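Local coordinates for protein alpha,alpha-trehalose-phosphate synthase (UDP-forming) (Burkholderia xenovorans, PDB 5V0T) that belongs to glycosyltransferase family 20, has a two-domain GT-B fold, and holds uridine-5'-diphosphate and 6-O-phosphono-alpha-D-glucopyranose in the cleft between the domains, at residues Q84-F89 against P313-M318; I14-V19 against G30-G35; D276-S281 against I347-K352. All coordinates share one frame; numbering follows the deposited sequence.

How the contacts relate
All three contacts border one pocket, between the two sheet domains of the GT-B fold, and each places at least one residue on 6-O-phosphono-alpha-D-glucopyranose (G6P). Contact 1 spans the domains; contact 2 lies in the N-terminal one and contact 3 in the C-terminal one. The centres of contacts 1 and 2 are about 16 Å apart, and the two meet where Y85 OH lies 2.8 Å from N17 OD1, probably hydrogen-bonded. Contact 3, about 17 Å from contact 1 between centres, joins it through T314 OG1 and R277 NH1, 3.0 Å apart. Contacts 2 and 3 do not touch, their nearest atoms being about 4 Å apart, but both also hold uridine-5'-diphosphate (UDP).

Contact 1 (Q84-F89 against P313-M318); sequences QYYRGF and PTRADM. With G6P (6-O-phosphono-alpha-D-glucopyranose), chain J.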
loop_
_atom_site.group_PDB
_atom_site.type_symbol
_atom_site.label_atom_id
_atom_site.label_comp_id
_atom_site.label_asym_id
_atom_site.label_seq_id
_atom_site.Cartn_x
_atom_site.Cartn_y
_atom_site.Cartn_z
ATOM N N GLN A 84 14.660 -2.684 -16.586
ATOM C CA GLN A 84 14.536 -4.134 -16.443
ATOM C C GLN A 84 14.018 -4.518 -15.066
ATOM O O GLN A 84 13.145 -5.385 -14.940
ATOM C CB GLN A 84 15.883 -4.821 -16.697
ATOM C CG GLN A 84 16.375 -4.702 -18.120
ATOM C CD GLN A 84 17.803 -5.220 -18.315
ATOM O OE1 GLN A 84 18.410 -5.799 -17.415
ATOM N NE2 GLN A 84 18.341 -4.997 -19.502
ATOM N N TYR A 85 14.551 -3.884 -14.028
ATOM C CA TYR A 85 14.278 -4.281 -12.654
ATOM C C TYR A 85 12.984 -3.663 -12.134
ATOM O O TYR A 85 12.163 -4.349 -11.505
ATOM C CB TYR A 85 15.473 -3.881 -11.787
ATOM C CG TYR A 85 15.207 -3.464 -10.357
ATOM C CD1 TYR A 85 15.142 -4.412 -9.340
ATOM C CD2 TYR A 85 15.102 -2.113 -10.009
ATOM C CE1 TYR A 85 14.940 -4.037 -8.021
ATOM C CE2 TYR A 85 14.893 -1.720 -8.682
ATOM C CZ TYR A 85 14.825 -2.702 -7.698
ATOM O OH TYR A 85 14.634 -2.371 -6.387
ATOM N N TYR A 86 12.771 -2.379 -12.400
ATOM C CA TYR A 86 11.641 -1.666 -11.808
ATOM C C TYR A 86 10.440 -1.611 -12.746
ATOM O O TYR A 86 9.377 -2.154 -12.423
ATOM C CB TYR A 86 12.095 -0.264 -11.385
ATOM C CG TYR A 86 10.994 0.662 -10.898
ATOM C CD1 TYR A 86 10.559 0.630 -9.576
ATOM C CD2 TYR A 86 10.407 1.580 -11.758
ATOM C CE1 TYR A 86 9.546 1.494 -9.126
ATOM C CE2 TYR A 86 9.410 2.444 -11.326
ATOM C CZ TYR A 86 8.987 2.401 -10.007
ATOM O OH TYR A 86 7.994 3.270 -9.595
ATOM N N ARG A 87 10.583 -0.964 -13.910
ATOM C CA ARG A 87 9.482 -0.953 -14.871
ATOM C C ARG A 87 9.194 -2.351 -15.403
ATOM O O ARG A 87 8.046 -2.659 -15.742
ATOM C CB ARG A 87 9.796 -0.023 -16.047
ATOM C CG ARG A 87 9.697 1.457 -15.745
ATOM C CD ARG A 87 9.963 2.301 -16.995
ATOM N NE ARG A 87 8.932 2.142 -18.009
ATOM C CZ ARG A 87 9.131 1.582 -19.195
ATOM N NH1 ARG A 87 10.336 1.136 -19.512
ATOM N NH2 ARG A 87 8.127 1.476 -20.059
ATOM N N GLY A 88 10.221 -3.200 -15.491
ATOM C CA GLY A 88 10.092 -4.512 -16.088
ATOM C C GLY A 88 9.552 -5.533 -15.114
ATOM O O GLY A 88 8.337 -5.633 -14.923
ATOM N N PHE A 89 10.440 -6.290 -14.470
ATOM C CA PHE A 89 9.964 -7.421 -13.687
ATOM C C PHE A 89 9.127 -6.979 -12.493
ATOM O O PHE A 89 8.078 -7.571 -12.228
ATOM C CB PHE A 89 11.126 -8.296 -13.227
ATOM C CG PHE A 89 10.685 -9.634 -12.724
ATOM C CD1 PHE A 89 10.241 -10.613 -13.622
ATOM C CD2 PHE A 89 10.707 -9.921 -11.370
ATOM C CE1 PHE A 89 9.807 -11.847 -13.175
ATOM C CE2 PHE A 89 10.303 -11.162 -10.907
ATOM C CZ PHE A 89 9.845 -12.129 -11.813
ATOM N N PRO A 313 -0.790 10.764 -10.222
ATOM C CA PRO A 313 -0.032 9.933 -11.160
ATOM C C PRO A 313 0.816 8.919 -10.414
ATOM O O PRO A 313 1.346 9.193 -9.332
ATOM C CB PRO A 313 0.855 10.946 -11.898
ATOM C CG PRO A 313 0.204 12.294 -11.641
ATOM C CD PRO A 313 -0.412 12.190 -10.301
ATOM N N THR A 314 0.951 7.748 -11.019
ATOM C CA THR A 314 1.859 6.731 -10.526
ATOM C C THR A 314 2.400 5.973 -11.731
ATOM O O THR A 314 1.649 5.664 -12.656
ATOM C CB THR A 314 1.137 5.800 -9.543
ATOM O OG1 THR A 314 2.045 4.812 -9.052
ATOM C CG2 THR A 314 -0.050 5.106 -10.209
ATOM N N ARG A 315 3.706 5.711 -11.743
ATOM C CA ARG A 315 4.305 4.820 -12.749
ATOM C C ARG A 315 3.863 5.197 -14.172
ATOM O O ARG A 315 3.503 4.351 -14.996
ATOM C CB ARG A 315 3.971 3.360 -12.413
ATOM C CG ARG A 315 4.507 2.937 -11.037
ATOM C CD ARG A 315 3.913 1.621 -10.482
ATOM N NE ARG A 315 4.161 1.501 -9.042
ATOM C CZ ARG A 315 3.624 0.569 -8.257
ATOM N NH1 ARG A 315 2.818 -0.366 -8.767
ATOM N NH2 ARG A 315 3.893 0.569 -6.955
ATOM N N ALA A 316 3.899 6.501 -14.464
ATOM C CA ALA A 316 3.213 7.015 -15.645
ATOM C C ALA A 316 3.904 6.659 -16.951
ATOM O O ALA A 316 3.292 6.833 -18.011
ATOM C CB ALA A 316 3.051 8.541 -15.549
ATOM N N ASP A 317 5.145 6.169 -16.914
ATOM C CA ASP A 317 5.841 5.784 -18.134
ATOM C C ASP A 317 5.530 4.350 -18.550
ATOM O O ASP A 317 6.216 3.795 -19.413
ATOM C CB ASP A 317 7.350 6.008 -17.988
ATOM C CG ASP A 317 7.949 5.309 -16.770
ATOM O OD1 ASP A 317 7.243 4.539 -16.104
ATOM O OD2 ASP A 317 9.139 5.541 -16.471
ATOM N N MET A 318 4.494 3.753 -17.969
ATOM C CA MET A 318 4.077 2.396 -18.278
ATOM C C MET A 318 2.735 2.430 -18.990
ATOM O O MET A 318 1.804 3.100 -18.532
ATOM C CB MET A 318 3.994 1.551 -17.012
ATOM C CG MET A 318 5.366 1.224 -16.461
ATOM S SD MET A 318 5.193 0.202 -15.023
ATOM C CE MET A 318 4.918 -1.402 -15.796
HETATM C C1 G6P J . 2.923 0.515 -3.001
HETATM C C2 G6P J . 4.104 -0.438 -2.934
HETATM C C3 G6P J . 5.379 0.316 -2.548
HETATM C C4 G6P J . 5.591 1.475 -3.526
HETATM C C5 G6P J . 4.343 2.360 -3.549
HETATM C C6 G6P J . 4.549 3.553 -4.484
HETATM O O1 G6P J . 2.750 1.056 -1.697
HETATM O O2 G6P J . 3.817 -1.491 -1.996
HETATM O O3 G6P J . 6.480 -0.604 -2.641
HETATM O O4 G6P J . 6.717 2.272 -3.105
HETATM O O5 G6P J . 3.197 1.580 -3.927
HETATM O O6 G6P J . 4.911 3.091 -5.797
HETATM P P G6P J . 6.290 3.592 -6.462
HETATM O O1P G6P J . 6.079 5.038 -6.832
HETATM O O2P G6P J . 6.493 2.660 -7.624
HETATM O O3P G6P J . 7.328 3.430 -5.374
#
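R87 and M318 have the nearest CA atoms, 7.2 Å apart, where helical residues 84-89, widened into a pi-type turn by F89 N bonding Q84 O, face the type I beta turn R315-M318. The R87 chain bends about CG-CD (chi3 67°), which brings its guanidinium across D317. NH2 donates to D317 O at 3.1 Å, the oxygen lying 27° out of the guanidinium plane, while NE forms a salt bridge with D317 OD1 at 3.5 Å. Guanidinium and carboxylate planes stand 67° apart, so the two groups do not pair flat. Each has a further partner from the preceding turn of helix 79-98: D83 for R87 NH1, Y82 for D317 OD2. M318 sets CE 3.4 Å from R87 O. The contact bridges the cleft of the GT-B fold: helix 79-98 belongs to the N-terminal domain, whereas 313-318 follows strand 305-310 of the C-terminal sheet and ends at M318, the N-cap of helix 319-339. Deeper in, Y86 and R315 converge on the G6P phosphate. Y86 OH donates to G6P O2P at 2.6 Å, the oxygen lying near the ring plane, and stands 3.8 Å from R315 CG. The extended R315 chain carries NE to the same O2P at 3.0 Å, and NH2 to G6P O6 at 3.0 Å. W95 makes a cation-pi contact with R315.

Contact 2 (I14-V19 against G30-G35); sequences IVSNRV and GGLAVG. With UDP (uridine-5'-diphosphate), chain I; G6P (6-O-phosphono-alpha-D-glucopyranose), chain J.
S16 and R18 stand before and after the corner that the chain turns at N17, and they face the first turn of a helix that starts at G31 with G30 as its N-cap; no hydrogen bond joins the two segments. L32 provides the main packing through one methyl: CD2 lies 3.6 Å from R18 O and 3.9 Å from S16 CB. The corner is held by S16 OG, which donates to R18 O at 2.7 Å from 44° above the carbonyl plane and is also hydrogen-bonded to W47 NE1. Beside L32, R18 CG touches A33 CB at 4.4 Å. The R18 chain then folds twice, so that its end leaves the helix and presents an edge to the G6P phosphate: NE donates to O3P and NH2 to O1P, each at 2.9 Å. The other branch of L32, CD1, and its CB lie against the sugar near C3 and O3. UDP is met by the helix start, with G30 N donating to the ribose O4' at 3.1 Å and G31 N to the phosphate oxygen O1B at 2.8 Å, where the helix dipole probably helps to offset the negative charge. G30 has backbone angles (phi 151°, psi 128°) that would press a CB against the preceding carbonyl O, and sugar C6 lies close on the same side. This is the glycine-containing strand-loop-helix opening of a Rossmann-like domain: strand 12-16 runs parallel to and between strands 45-48 and 135-139, and L32 reaches from helix 31-43 to H139 at the end of the latter.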
loop_
_atom_site.group_PDB
_atom_site.type_symbol
_atom_site.label_atom_id
_atom_site.label_comp_id
_atom_site.label_asym_id
_atom_site.label_seq_id
_atom_site.Cartn_x
_atom_site.Cartn_y
_atom_site.Cartn_z
ATOM N N ILE A 14 16.864 -0.414 7.306
ATOM C CA ILE A 14 15.726 -0.592 6.411
ATOM C C ILE A 14 16.222 -0.574 4.970
ATOM O O ILE A 14 17.008 0.300 4.584
ATOM C CB ILE A 14 14.677 0.510 6.631
ATOM C CG1 ILE A 14 14.038 0.380 8.017
ATOM C CG2 ILE A 14 13.631 0.459 5.520
ATOM C CD1 ILE A 14 13.096 -0.793 8.153
ATOM N N VAL A 15 15.755 -1.534 4.170
ATOM C CA VAL A 15 16.055 -1.613 2.742
ATOM C C VAL A 15 14.734 -1.655 1.975
ATOM O O VAL A 15 13.905 -2.536 2.217
ATOM C CB VAL A 15 16.897 -2.854 2.405
ATOM C CG1 VAL A 15 17.216 -2.893 0.901
ATOM C CG2 VAL A 15 18.175 -2.906 3.251
ATOM N N SER A 16 14.551 -0.724 1.038
ATOM C CA SER A 16 13.375 -0.732 0.169
ATOM C C SER A 16 13.766 -0.089 -1.145
ATOM O O SER A 16 14.801 0.565 -1.250
ATOM C CB SER A 16 12.194 0.029 0.790
ATOM O OG SER A 16 12.563 1.397 0.986
ATOM N N ASN A 17 12.930 -0.270 -2.160
ATOM C CA ASN A 17 13.185 0.453 -3.399
ATOM C C ASN A 17 12.870 1.932 -3.217
ATOM O O ASN A 17 13.751 2.792 -3.341
ATOM C CB ASN A 17 12.353 -0.123 -4.547
ATOM C CG ASN A 17 12.737 0.493 -5.878
ATOM O OD1 ASN A 17 13.877 0.364 -6.323
ATOM N ND2 ASN A 17 11.800 1.199 -6.502
ATOM N N ARG A 18 11.610 2.240 -2.923
ATOM C CA ARG A 18 11.176 3.615 -2.720
ATOM C C ARG A 18 11.594 4.088 -1.334
ATOM O O ARG A 18 11.353 3.402 -0.336
ATOM C CB ARG A 18 9.655 3.721 -2.880
ATOM C CG ARG A 18 9.118 5.158 -2.680
ATOM C CD ARG A 18 9.633 6.079 -3.779
ATOM N NE ARG A 18 8.954 5.853 -5.056
ATOM C CZ ARG A 18 9.342 6.388 -6.210
ATOM N NH1 ARG A 18 10.435 7.149 -6.253
ATOM N NH2 ARG A 18 8.652 6.162 -7.324
ATOM N N VAL A 19 12.229 5.254 -1.276
ATOM C CA VAL A 19 12.674 5.854 -0.026
ATOM C C VAL A 19 11.927 7.171 0.150
ATOM O O VAL A 19 11.683 7.885 -0.828
ATOM C CB VAL A 19 14.205 6.060 -0.020
ATOM C CG1 VAL A 19 14.666 6.652 1.289
ATOM C CG2 VAL A 19 14.921 4.719 -0.268
ATOM N N GLY A 30 2.162 6.736 -1.695
ATOM C CA GLY A 30 2.624 5.375 -1.525
ATOM C C GLY A 30 2.707 5.053 -0.050
ATOM O O GLY A 30 3.310 5.821 0.705
ATOM N N GLY A 31 2.098 3.940 0.377
ATOM C CA GLY A 31 2.020 3.636 1.796
ATOM C C GLY A 31 3.275 3.018 2.384
ATOM O O GLY A 31 3.510 3.123 3.597
ATOM N N LEU A 32 4.092 2.359 1.561
ATOM C CA LEU A 32 5.364 1.854 2.071
ATOM C C LEU A 32 6.197 2.990 2.659
ATOM O O LEU A 32 6.644 2.921 3.811
ATOM C CB LEU A 32 6.148 1.109 0.970
ATOM C CG LEU A 32 7.525 0.546 1.381
ATOM C CD1 LEU A 32 7.898 -0.686 0.566
ATOM C CD2 LEU A 32 8.697 1.595 1.322
ATOM N N ALA A 33 6.417 4.053 1.881
ATOM C CA ALA A 33 7.281 5.130 2.353
ATOM C C ALA A 33 6.708 5.781 3.603
ATOM O O ALA A 33 7.452 6.141 4.528
ATOM C CB ALA A 33 7.481 6.179 1.251
ATOM N N VAL A 34 5.382 5.937 3.647
ATOM C CA VAL A 34 4.732 6.547 4.800
ATOM C C VAL A 34 4.899 5.662 6.031
ATOM O O VAL A 34 5.313 6.125 7.104
ATOM C CB VAL A 34 3.245 6.813 4.497
ATOM C CG1 VAL A 34 2.490 7.140 5.788
ATOM C CG2 VAL A 34 3.100 7.969 3.504
ATOM N N GLY A 35 4.586 4.379 5.896
ATOM C CA GLY A 35 4.590 3.511 7.058
ATOM C C GLY A 35 5.989 3.220 7.560
ATOM O O GLY A 35 6.230 3.213 8.767
HETATM N N1 UDP I . -0.795 9.856 -0.097
HETATM C C2 UDP I . -0.194 11.104 -0.032
HETATM N N3 UDP I . -0.544 11.970 -1.028
HETATM C C4 UDP I . -1.422 11.729 -2.062
HETATM C C5 UDP I . -2.012 10.416 -2.062
HETATM C C6 UDP I . -1.694 9.545 -1.092
HETATM O O2 UDP I . 0.602 11.413 0.837
HETATM O O4 UDP I . -1.641 12.623 -2.888
HETATM C "C1'" UDP I . -0.460 8.891 0.955
HETATM C "C2'" UDP I . -1.661 8.459 1.792
HETATM O "O2'" UDP I . -1.880 9.394 2.835
HETATM C "C3'" UDP I . -1.186 7.097 2.301
HETATM C "C4'" UDP I . -0.368 6.565 1.117
HETATM O "O4'" UDP I . 0.023 7.718 0.342
HETATM O "O3'" UDP I . -0.348 7.197 3.449
HETATM C "C5'" UDP I . -1.079 5.576 0.232
HETATM O "O5'" UDP I . -0.963 4.283 0.857
HETATM P PA UDP I . -2.031 3.144 0.597
HETATM O O1A UDP I . -3.443 3.681 0.718
HETATM O O2A UDP I . -1.686 2.018 1.499
HETATM O O3A UDP I . -1.844 2.729 -0.916
HETATM P PB UDP I . -0.605 2.546 -1.887
HETATM O O1B UDP I . 0.517 2.066 -0.961
HETATM O O2B UDP I . -1.057 1.385 -2.798
HETATM O O3B UDP I . -0.290 3.798 -2.618
HETATM C C1 G6P J . 2.923 0.515 -3.001
HETATM C C2 G6P J . 4.104 -0.438 -2.934
HETATM C C3 G6P J . 5.379 0.316 -2.548
HETATM C C4 G6P J . 5.591 1.475 -3.526
HETATM C C5 G6P J . 4.343 2.360 -3.549
HETATM C C6 G6P J . 4.549 3.553 -4.484
HETATM O O1 G6P J . 2.750 1.056 -1.697
HETATM O O2 G6P J . 3.817 -1.491 -1.996
HETATM O O3 G6P J . 6.480 -0.604 -2.641
HETATM O O4 G6P J . 6.717 2.272 -3.105
HETATM O O5 G6P J . 3.197 1.580 -3.927
HETATM O O6 G6P J . 4.911 3.091 -5.797
HETATM P P G6P J . 6.290 3.592 -6.462
HETATM O O1P G6P J . 6.079 5.038 -6.832
HETATM O O2P G6P J . 6.493 2.660 -7.624
HETATM O O3P G6P J . 7.328 3.430 -5.374
#

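Contact 3 (D276-S281 against I347-K352); sequences DRLDYS and ILYIHK. With UDP (uridine-5'-diphosphate), chain I; OXD (oxalic acid), chain O; G6P (6-O-phosphono-alpha-D-glucopyranose), chain J.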
loop_
_atom_site.group_PDB
_atom_site.type_symbol
_atom_site.label_atom_id
_atom_site.label_comp_id
_atom_site.label_asym_id
_atom_site.label_seq_id
_atom_site.Cartn_x
_atom_site.Cartn_y
_atom_site.Cartn_z
ATOM N N ASP A 276 -6.311 7.749 -4.022
ATOM C CA ASP A 276 -5.696 6.535 -4.561
ATOM C C ASP A 276 -4.671 6.918 -5.611
ATOM O O ASP A 276 -5.013 7.659 -6.530
ATOM C CB ASP A 276 -6.721 5.618 -5.260
ATOM C CG ASP A 276 -7.912 5.267 -4.403
ATOM O OD1 ASP A 276 -8.771 6.148 -4.178
ATOM O OD2 ASP A 276 -8.017 4.082 -3.999
ATOM N N ARG A 277 -3.451 6.372 -5.541
ATOM C CA ARG A 277 -2.646 6.332 -6.761
ATOM C C ARG A 277 -3.526 5.794 -7.888
ATOM O O ARG A 277 -4.357 4.908 -7.667
ATOM C CB ARG A 277 -1.408 5.446 -6.576
ATOM C CG ARG A 277 -0.311 6.013 -5.653
ATOM C CD ARG A 277 0.916 5.046 -5.600
ATOM N NE ARG A 277 0.476 3.714 -5.204
ATOM C CZ ARG A 277 0.294 2.693 -6.039
ATOM N NH1 ARG A 277 0.569 2.812 -7.334
ATOM N NH2 ARG A 277 -0.162 1.546 -5.565
ATOM N N LEU A 278 -3.401 6.362 -9.091
ATOM C CA LEU A 278 -4.247 5.905 -10.199
ATOM C C LEU A 278 -3.658 4.601 -10.749
ATOM O O LEU A 278 -3.068 4.522 -11.832
ATOM C CB LEU A 278 -4.413 6.986 -11.267
ATOM C CG LEU A 278 -5.767 6.957 -12.008
ATOM C CD1 LEU A 278 -5.941 8.148 -12.960
ATOM C CD2 LEU A 278 -5.936 5.644 -12.819
ATOM N N ASP A 279 -3.858 3.555 -9.961
ATOM C CA ASP A 279 -3.385 2.209 -10.220
ATOM C C ASP A 279 -4.579 1.327 -10.589
ATOM O O ASP A 279 -5.670 1.492 -10.034
ATOM C CB ASP A 279 -2.667 1.691 -8.964
ATOM C CG ASP A 279 -1.811 0.473 -9.228
ATOM O OD1 ASP A 279 -2.324 -0.551 -9.737
ATOM O OD2 ASP A 279 -0.598 0.551 -8.936
ATOM N N TYR A 280 -4.388 0.384 -11.521
ATOM C CA TYR A 280 -5.490 -0.526 -11.830
ATOM C C TYR A 280 -5.873 -1.412 -10.638
ATOM O O TYR A 280 -6.983 -1.953 -10.604
ATOM C CB TYR A 280 -5.149 -1.390 -13.057
ATOM C CG TYR A 280 -3.776 -2.029 -13.041
ATOM C CD1 TYR A 280 -3.502 -3.122 -12.237
ATOM C CD2 TYR A 280 -2.752 -1.528 -13.833
ATOM C CE1 TYR A 280 -2.238 -3.722 -12.238
ATOM C CE2 TYR A 280 -1.495 -2.098 -13.830
ATOM C CZ TYR A 280 -1.245 -3.193 -13.038
ATOM O OH TYR A 280 0.014 -3.751 -13.066
ATOM N N SER A 281 -5.002 -1.553 -9.642
ATOM C CA SER A 281 -5.367 -2.321 -8.453
ATOM C C SER A 281 -6.455 -1.649 -7.616
ATOM O O SER A 281 -7.063 -2.316 -6.774
ATOM C CB SER A 281 -4.133 -2.531 -7.568
ATOM O OG SER A 281 -3.738 -1.268 -7.019
ATOM N N ILE A 347 -18.604 14.406 -10.053
ATOM C CA ILE A 347 -17.292 13.841 -9.719
ATOM C C ILE A 347 -16.228 14.920 -9.900
ATOM O O ILE A 347 -16.088 15.493 -10.989
ATOM C CB ILE A 347 -16.960 12.599 -10.566
ATOM C CG1 ILE A 347 -18.001 11.490 -10.315
ATOM C CG2 ILE A 347 -15.527 12.100 -10.247
ATOM C CD1 ILE A 347 -17.792 10.223 -11.166
ATOM N N LEU A 348 -15.472 15.181 -8.837
ATOM C CA LEU A 348 -14.344 16.111 -8.848
ATOM C C LEU A 348 -13.091 15.249 -8.922
ATOM O O LEU A 348 -12.636 14.696 -7.912
ATOM C CB LEU A 348 -14.354 17.005 -7.605
ATOM C CG LEU A 348 -15.693 17.686 -7.333
ATOM C CD1 LEU A 348 -15.713 18.333 -5.949
ATOM C CD2 LEU A 348 -15.970 18.723 -8.421
ATOM N N TYR A 349 -12.563 15.102 -10.126
ATOM C CA TYR A 349 -11.447 14.206 -10.394
ATOM C C TYR A 349 -10.192 15.060 -10.508
ATOM O O TYR A 349 -10.165 16.025 -11.281
ATOM C CB TYR A 349 -11.706 13.391 -11.669
ATOM C CG TYR A 349 -10.473 12.750 -12.294
ATOM C CD1 TYR A 349 -9.806 11.706 -11.660
ATOM C CD2 TYR A 349 -9.988 13.195 -13.518
ATOM C CE1 TYR A 349 -8.672 11.118 -12.239
ATOM C CE2 TYR A 349 -8.852 12.632 -14.097
ATOM C CZ TYR A 349 -8.211 11.582 -13.459
ATOM O OH TYR A 349 -7.100 11.021 -14.027
ATOM N N ILE A 350 -9.177 14.750 -9.702
ATOM C CA ILE A 350 -7.970 15.567 -9.654
ATOM C C ILE A 350 -6.779 14.626 -9.750
ATOM O O ILE A 350 -6.576 13.786 -8.865
ATOM C CB ILE A 350 -7.886 16.425 -8.377
ATOM C CG1 ILE A 350 -9.174 17.222 -8.167
ATOM C CG2 ILE A 350 -6.733 17.449 -8.486
ATOM C CD1 ILE A 350 -9.121 18.093 -6.936
ATOM N N HIS A 351 -5.994 14.772 -10.816
ATOM C CA HIS A 351 -4.896 13.858 -11.122
ATOM C C HIS A 351 -3.574 14.459 -10.637
ATOM O O HIS A 351 -2.661 14.741 -11.417
ATOM C CB HIS A 351 -4.889 13.552 -12.628
ATOM C CG HIS A 351 -3.931 12.476 -13.049
ATOM N ND1 HIS A 351 -3.875 11.242 -12.438
ATOM C CD2 HIS A 351 -2.992 12.455 -14.027
ATOM C CE1 HIS A 351 -2.952 10.500 -13.032
ATOM N NE2 HIS A 351 -2.392 11.217 -13.991
ATOM N N LYS A 352 -3.495 14.671 -9.317
ATOM C CA LYS A 352 -2.365 15.346 -8.677
ATOM C C LYS A 352 -2.160 14.814 -7.261
ATOM O O LYS A 352 -3.093 14.328 -6.624
ATOM C CB LYS A 352 -2.569 16.881 -8.615
ATOM C CG LYS A 352 -2.533 17.576 -9.976
ATOM C CD LYS A 352 -2.658 19.092 -9.853
ATOM C CE LYS A 352 -4.018 19.591 -10.342
ATOM N NZ LYS A 352 -4.095 21.086 -10.354
HETATM N N1 UDP I . -0.795 9.856 -0.097
HETATM C C2 UDP I . -0.194 11.104 -0.032
HETATM N N3 UDP I . -0.544 11.970 -1.028
HETATM C C4 UDP I . -1.422 11.729 -2.062
HETATM C C5 UDP I . -2.012 10.416 -2.062
HETATM C C6 UDP I . -1.694 9.545 -1.092
HETATM O O2 UDP I . 0.602 11.413 0.837
HETATM O O4 UDP I . -1.641 12.623 -2.888
HETATM C "C1'" UDP I . -0.460 8.891 0.955
HETATM C "C2'" UDP I . -1.661 8.459 1.792
HETATM O "O2'" UDP I . -1.880 9.394 2.835
HETATM C "C3'" UDP I . -1.186 7.097 2.301
HETATM C "C4'" UDP I . -0.368 6.565 1.117
HETATM O "O4'" UDP I . 0.023 7.718 0.342
HETATM O "O3'" UDP I . -0.348 7.197 3.449
HETATM C "C5'" UDP I . -1.079 5.576 0.232
HETATM O "O5'" UDP I . -0.963 4.283 0.857
HETATM P PA UDP I . -2.031 3.144 0.597
HETATM O O1A UDP I . -3.443 3.681 0.718
HETATM O O2A UDP I . -1.686 2.018 1.499
HETATM O O3A UDP I . -1.844 2.729 -0.916
HETATM P PB UDP I . -0.605 2.546 -1.887
HETATM O O1B UDP I . 0.517 2.066 -0.961
HETATM O O2B UDP I . -1.057 1.385 -2.798
HETATM O O3B UDP I . -0.290 3.798 -2.618
HETATM C C1 OXD O . -2.853 21.024 -6.683
HETATM C C2 OXD O . -2.179 20.941 -5.391
HETATM O O3 OXD O . -2.648 22.008 -7.426
HETATM O O4 OXD O . -1.936 21.997 -4.767
HETATM O O5 OXD O . -3.634 20.110 -7.007
HETATM O O6 OXD O . -1.877 19.816 -4.936
HETATM C C1 G6P J . 2.923 0.515 -3.001
HETATM C C2 G6P J . 4.104 -0.438 -2.934
HETATM C C3 G6P J . 5.379 0.316 -2.548
HETATM C C4 G6P J . 5.591 1.475 -3.526
HETATM C C5 G6P J . 4.343 2.360 -3.549
HETATM C C6 G6P J . 4.549 3.553 -4.484
HETATM O O1 G6P J . 2.750 1.056 -1.697
HETATM O O2 G6P J . 3.817 -1.491 -1.996
HETATM O O3 G6P J . 6.480 -0.604 -2.641
HETATM O O4 G6P J . 6.717 2.272 -3.105
HETATM O O5 G6P J . 3.197 1.580 -3.927
HETATM O O6 G6P J . 4.911 3.091 -5.797
HETATM P P G6P J . 6.290 3.592 -6.462
HETATM O O1P G6P J . 6.079 5.038 -6.832
HETATM O O2P G6P J . 6.493 2.660 -7.624
HETATM O O3P G6P J . 7.328 3.430 -5.374
#
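L278 lays one methyl, CD1, against both Y349 and H351, its side chain crossing each at about a right angle. The methyl meets Y349 at the ring edge, near the plane, 3.3 Å from OH and 4.1 Å from CE1. Against H351 it comes in obliquely, 3.8 Å from ND1; H351 CG lies anti to the backbone N (chi1 -172°), which brings ND1 and CE1 to the methyl. The polar atoms beside the methyl have hydrogen-bond partners of their own, E329 for Y349 OH and A311 O for H351 ND1. Strand 347-350 forms an outer edge of the parallel C-terminal sheet of the GT-B fold, and 276-281 follows strand 270-275; strand 305-310 lies between the two, so L278 spans the end of the intervening strand, and its backbone is hydrogen-bonded to P312. Helix 319-339 adds I324 and L328 to the L278 side chain. L278 centres an inverse gamma turn; on one side of it R277 reaches the ligands, and on the other D279 supports R277 from the second shell. R277 NE donates to UDP O3B at 2.7 Å and NH2 to O2B at 2.9 Å, while G6P O5 sits over one guanidinium face. D279 OD2, close to the guanidinium plane, takes NH1 on its anti lone pair in a salt bridge at 3.0 Å; OD1 accepts from S281 N at 2.9 Å in an Asx turn. At the far end, K352 lies alongside oxalic acid, its NZ bond to O3 weak.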